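Local coordinates for bartonella effector protein (Bep) substrate of VirB T4SS (Bartonella rochalimae ATCC BAA-1498, PDB 4YK1) that is a type IV secretion effector, represented here by its BID domain, and in its full-length form probably AMPylates target proteins, at residues Q97-K100 with I101-N105; N51-I54 with L55-D58. All coordinates share one frame; numbering follows the deposited sequence.

Contact 1 (Q97-K100 with I101-N105)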
loop_
_atom_site.group_PDB
_atom_site.type_symbol
_atom_site.label_atom_id
_atom_site.label_comp_id
_atom_site.label_asym_id
_atom_site.label_seq_id
_atom_site.Cartn_x
_atom_site.Cartn_y
_atom_site.Cartn_z
ATOM N N GLN A 97 -22.547 -20.815 -3.677
ATOM C CA GLN A 97 -21.157 -21.099 -3.966
ATOM C C GLN A 97 -20.424 -19.807 -4.317
ATOM O O GLN A 97 -19.287 -19.602 -3.915
ATOM C CB GLN A 97 -21.053 -22.112 -5.123
ATOM C CG GLN A 97 -19.764 -22.907 -5.124
ATOM C CD GLN A 97 -19.525 -23.614 -3.799
ATOM O OE1 GLN A 97 -20.439 -24.214 -3.225
ATOM N NE2 GLN A 97 -18.298 -23.531 -3.299
ATOM N N LYS A 98 -21.084 -18.938 -5.074
ATOM C CA LYS A 98 -20.493 -17.664 -5.470
ATOM C C LYS A 98 -20.139 -16.813 -4.256
ATOM O O LYS A 98 -19.070 -16.189 -4.216
ATOM C CB LYS A 98 -21.450 -16.905 -6.390
ATOM C CG LYS A 98 -20.869 -15.648 -7.006
ATOM C CD LYS A 98 -21.819 -15.109 -8.066
ATOM C CE LYS A 98 -21.520 -13.663 -8.444
ATOM N NZ LYS A 98 -22.620 -13.097 -9.300
ATOM N N TYR A 99 -21.036 -16.792 -3.274
ATOM C CA TYR A 99 -20.807 -16.050 -2.034
ATOM C C TYR A 99 -19.597 -16.627 -1.299
ATOM O O TYR A 99 -18.736 -15.888 -0.815
ATOM C CB TYR A 99 -22.045 -16.088 -1.121
ATOM C CG TYR A 99 -21.944 -15.110 0.042
ATOM C CD1 TYR A 99 -21.225 -15.437 1.197
ATOM C CD2 TYR A 99 -22.554 -13.861 -0.022
ATOM C CE1 TYR A 99 -21.101 -14.537 2.271
ATOM C CE2 TYR A 99 -22.457 -12.961 1.039
ATOM C CZ TYR A 99 -21.729 -13.299 2.176
ATOM O OH TYR A 99 -21.628 -12.386 3.196
ATOM N N LYS A 100 -19.525 -17.951 -1.220
ATOM C CA LYS A 100 -18.381 -18.596 -0.569
ATOM C C LYS A 100 -17.069 -18.300 -1.293
ATOM O O LYS A 100 -16.021 -18.187 -0.658
ATOM C CB LYS A 100 -18.606 -20.112 -0.467
ATOM C CG LYS A 100 -19.790 -20.506 0.438
ATOM C CD LYS A 100 -19.709 -21.999 0.784
ATOM C CE LYS A 100 -21.004 -22.541 1.357
ATOM N NZ LYS A 100 -21.968 -22.966 0.299
ATOM N N ILE A 101 -17.129 -18.143 -2.613
ATOM C CA ILE A 101 -15.941 -17.812 -3.395
ATOM C C ILE A 101 -15.508 -16.376 -3.099
ATOM O O ILE A 101 -14.314 -16.086 -3.040
ATOM C CB ILE A 101 -16.197 -18.036 -4.905
ATOM C CG1 ILE A 101 -16.240 -19.533 -5.204
ATOM C CG2 ILE A 101 -15.102 -17.378 -5.773
ATOM C CD1 ILE A 101 -16.818 -19.874 -6.582
ATOM N N SER A 102 -16.470 -15.474 -2.920
ATOM C CA SER A 102 -16.151 -14.111 -2.480
ATOM C C SER A 102 -15.438 -14.140 -1.120
ATOM O O SER A 102 -14.472 -13.407 -0.910
ATOM C CB SER A 102 -17.413 -13.235 -2.392
ATOM O OG SER A 102 -17.959 -12.968 -3.679
ATOM N N GLU A 103 -15.896 -14.985 -0.199
ATOM C CA GLU A 103 -15.242 -15.078 1.116
ATOM C C GLU A 103 -13.812 -15.587 0.970
ATOM O O GLU A 103 -12.912 -15.123 1.657
ATOM C CB GLU A 103 -16.022 -15.990 2.068
ATOM C CG GLU A 103 -17.384 -15.413 2.516
ATOM C CD GLU A 103 -18.112 -16.345 3.481
ATOM O OE1 GLU A 103 -18.240 -17.534 3.152
ATOM O OE2 GLU A 103 -18.544 -15.896 4.562
ATOM N N GLN A 104 -13.599 -16.535 0.065
ATOM C CA GLN A 104 -12.256 -17.052 -0.160
ATOM C C GLN A 104 -11.386 -15.991 -0.819
ATOM O O GLN A 104 -10.235 -15.805 -0.435
ATOM C CB GLN A 104 -12.297 -18.329 -1.008
ATOM C CG GLN A 104 -12.778 -19.556 -0.247
ATOM C CD GLN A 104 -12.044 -19.744 1.083
ATOM O OE1 GLN A 104 -12.666 -19.783 2.147
ATOM N NE2 GLN A 104 -10.716 -19.845 1.024
ATOM N N ASN A 105 -11.929 -15.277 -1.803
ATOM C CA ASN A 105 -11.150 -14.221 -2.436
ATOM C C ASN A 105 -10.798 -13.089 -1.451
ATOM O O ASN A 105 -9.770 -12.443 -1.613
ATOM C CB ASN A 105 -11.894 -13.636 -3.642
ATOM C CG ASN A 105 -11.677 -14.438 -4.913
ATOM O OD1 ASN A 105 -10.591 -14.968 -5.150
ATOM N ND2 ASN A 105 -12.708 -14.514 -5.746
HETATM O O HOH W 1 -20.271 -13.066 5.236
HETATM O O HOH W 2 -15.698 -19.552 1.746
#

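Contact 2 (N51-I54 with L55-D58)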
loop_
_atom_site.group_PDB
_atom_site.type_symbol
_atom_site.label_atom_id
_atom_site.label_comp_id
_atom_site.label_asym_id
_atom_site.label_seq_id
_atom_site.Cartn_x
_atom_site.Cartn_y
_atom_site.Cartn_z
ATOM N N ASN A 51 -16.801 -3.582 -6.614
ATOM C CA ASN A 51 -16.330 -2.216 -6.680
ATOM C C ASN A 51 -14.810 -2.172 -6.626
ATOM O O ASN A 51 -14.215 -2.337 -5.561
ATOM C CB ASN A 51 -16.944 -1.390 -5.547
ATOM C CG ASN A 51 -16.473 0.046 -5.560
ATOM O OD1 ASN A 51 -15.773 0.466 -6.475
ATOM N ND2 ASN A 51 -16.870 0.813 -4.552
ATOM N N PRO A 52 -14.182 -1.921 -7.782
ATOM C CA PRO A 52 -12.722 -1.886 -7.922
ATOM C C PRO A 52 -12.067 -0.859 -7.001
ATOM O O PRO A 52 -10.928 -1.060 -6.593
ATOM C CB PRO A 52 -12.504 -1.487 -9.395
ATOM C CG PRO A 52 -13.832 -1.619 -10.062
ATOM C CD PRO A 52 -14.879 -1.491 -9.011
ATOM N N GLU A 53 -12.775 0.220 -6.668
ATOM C CA GLU A 53 -12.135 1.306 -5.918
ATOM C C GLU A 53 -12.564 1.379 -4.442
ATOM O O GLU A 53 -12.306 2.372 -3.759
ATOM C CB GLU A 53 -12.405 2.653 -6.607
ATOM C CG GLU A 53 -11.846 2.768 -8.046
ATOM C CD GLU A 53 -10.353 2.415 -8.169
ATOM O OE1 GLU A 53 -9.553 2.798 -7.285
ATOM O OE2 GLU A 53 -9.978 1.756 -9.169
ATOM N N ILE A 54 -13.181 0.316 -3.939
ATOM C CA ILE A 54 -13.706 0.330 -2.576
ATOM C C ILE A 54 -12.596 0.607 -1.545
ATOM O O ILE A 54 -12.850 1.214 -0.514
ATOM C CB ILE A 54 -14.474 -0.993 -2.265
ATOM C CG1 ILE A 54 -15.405 -0.809 -1.065
ATOM C CG2 ILE A 54 -13.509 -2.184 -2.042
ATOM C CD1 ILE A 54 -16.495 -1.883 -0.985
ATOM N N LEU A 55 -11.364 0.199 -1.832
ATOM C CA LEU A 55 -10.251 0.467 -0.914
ATOM C C LEU A 55 -9.358 1.629 -1.374
ATOM O O LEU A 55 -8.220 1.767 -0.912
ATOM C CB LEU A 55 -9.379 -0.782 -0.745
ATOM C CG LEU A 55 -10.072 -2.057 -0.234
ATOM C CD1 LEU A 55 -9.054 -3.180 -0.172
ATOM C CD2 LEU A 55 -10.691 -1.839 1.144
ATOM N N GLU A 56 -9.863 2.461 -2.274
ATOM C CA GLU A 56 -9.035 3.529 -2.844
ATOM C C GLU A 56 -8.495 4.470 -1.761
ATOM O O GLU A 56 -7.324 4.822 -1.759
ATOM C CB GLU A 56 -9.832 4.317 -3.875
ATOM C CG GLU A 56 -9.319 5.721 -4.102
ATOM C CD GLU A 56 -10.234 6.505 -5.013
ATOM O OE1 GLU A 56 -11.249 7.040 -4.516
ATOM O OE2 GLU A 56 -9.943 6.571 -6.226
ATOM N N GLN A 57 -9.349 4.845 -0.818
ATOM C CA GLN A 57 -8.925 5.690 0.299
ATOM C C GLN A 57 -7.892 4.992 1.188
ATOM O O GLN A 57 -6.931 5.606 1.653
ATOM C CB GLN A 57 -10.144 6.101 1.128
ATOM C CG GLN A 57 -9.955 7.360 1.913
ATOM C CD GLN A 57 -11.257 7.917 2.423
ATOM O OE1 GLN A 57 -12.248 7.200 2.537
ATOM N NE2 GLN A 57 -11.270 9.209 2.719
ATOM N N ASP A 58 -8.093 3.703 1.425
ATOM C CA ASP A 58 -7.132 2.928 2.209
ATOM C C ASP A 58 -5.736 2.874 1.571
ATOM O O ASP A 58 -4.726 2.905 2.266
ATOM C CB ASP A 58 -7.644 1.508 2.401
ATOM C CG ASP A 58 -9.043 1.481 2.970
ATOM O OD1 ASP A 58 -9.183 1.728 4.171
ATOM O OD2 ASP A 58 -10.002 1.250 2.205
HETATM O O HOH W 3 -10.099 -1.357 -4.048
#

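Contact 1 (Q97-K100 with I101-N105)
Y99 and E103 meet one turn apart at the start of the long helix 97-140 of the BID domain, a four-helix bundle topped with a hook. The carboxylate lies at the edge of the ring, E103 OE2 standing 3.7 Å from Y99 CE1 and near the ring plane, while the flat groups are turned 63° from each other. Y99 carries its CG anti to the backbone N (chi1 -169°); chi1 of E103 (-69°) sets E103 CG 3.8 Å from Y99 CE1, and the extended chain beyond carries OE2 on to the ring edge. A water extends the pairing: it lies 2.5 Å from Y99 OH and donates a weak bond to E103 OE2. The stronger partner of that oxygen is K95, in a salt bridge from just before the helix, which would probably favour the ionised carboxylate. L86 of a loop touches Y99, S102 and E103, and S102 OG bonds to the carbonyl of K87. Four successive i to i+4 bonds, from I101 N to Q97 O through Q104 N to K100 O, join the turns. K100 O takes a second donor, a water 2.8 Å away that also donates to Q104 OE1 at 3.1 Å.

Contact 2 (N51-I54 with L55-D58)
E53 O receives the backbone N of E56 at 2.9 Å, the bond that closes a type I turn from E53 to E56. The donor stands well above the carbonyl plane, 61° out of it. Over the same turn the two glutamate side chains run near each other: E53 OE1 is 3.7 Å from E56 CB and 3.9 Å from E56 OE2, with the carboxylates turned 46° apart. These like charges may repel mildly; E53 OE2 has a weak, long ion pair with R42 of helix 32-49. On the apolar side, I54 CG2 touches L55 CG at 3.9 Å, and the same methyl is 3.2 Å from L55 N because it lies between the backbone N and the carbonyl carbon of its own residue. Two overlapping type I turns, N51 to I54 and E53 to E56, lead into helix 56-64, with L55 as its N-cap residue. N51 also makes an Asx turn, its OD1 accepting from E53 N at 3.0 Å. A water bridges the pair of turns, donating to P52 O and accepting from L55 N at 3.0 Å. Further out, S45 of helix 32-49 and I83 of a loop pack against both I54 and L55; Y49 also touches I54, and L109 and I113 of helix 97-140 meet L55.

How the contacts relate
From the N terminus, the chain runs through helices 21-30 and 32-49 before reaching contact 2, which turns it from helix 32-49 into helix 56-64. Helix 67-78, a long loop and the two-stranded antiparallel hairpin 90-91/94-95 follow, and contact 1 then opens helix 97-140. The contacts lie in series, neither nested nor crossed, with centres 19 Å apart and nearest atoms about 9 Å apart. Each is local, so neither closes a long loop. Helix 32-49 borders both, reaching N105 through L44, L47 and I48, while helix 97-140 carries contact 1 and, farther along, packs on contact 2. The 83-87 region also touches both.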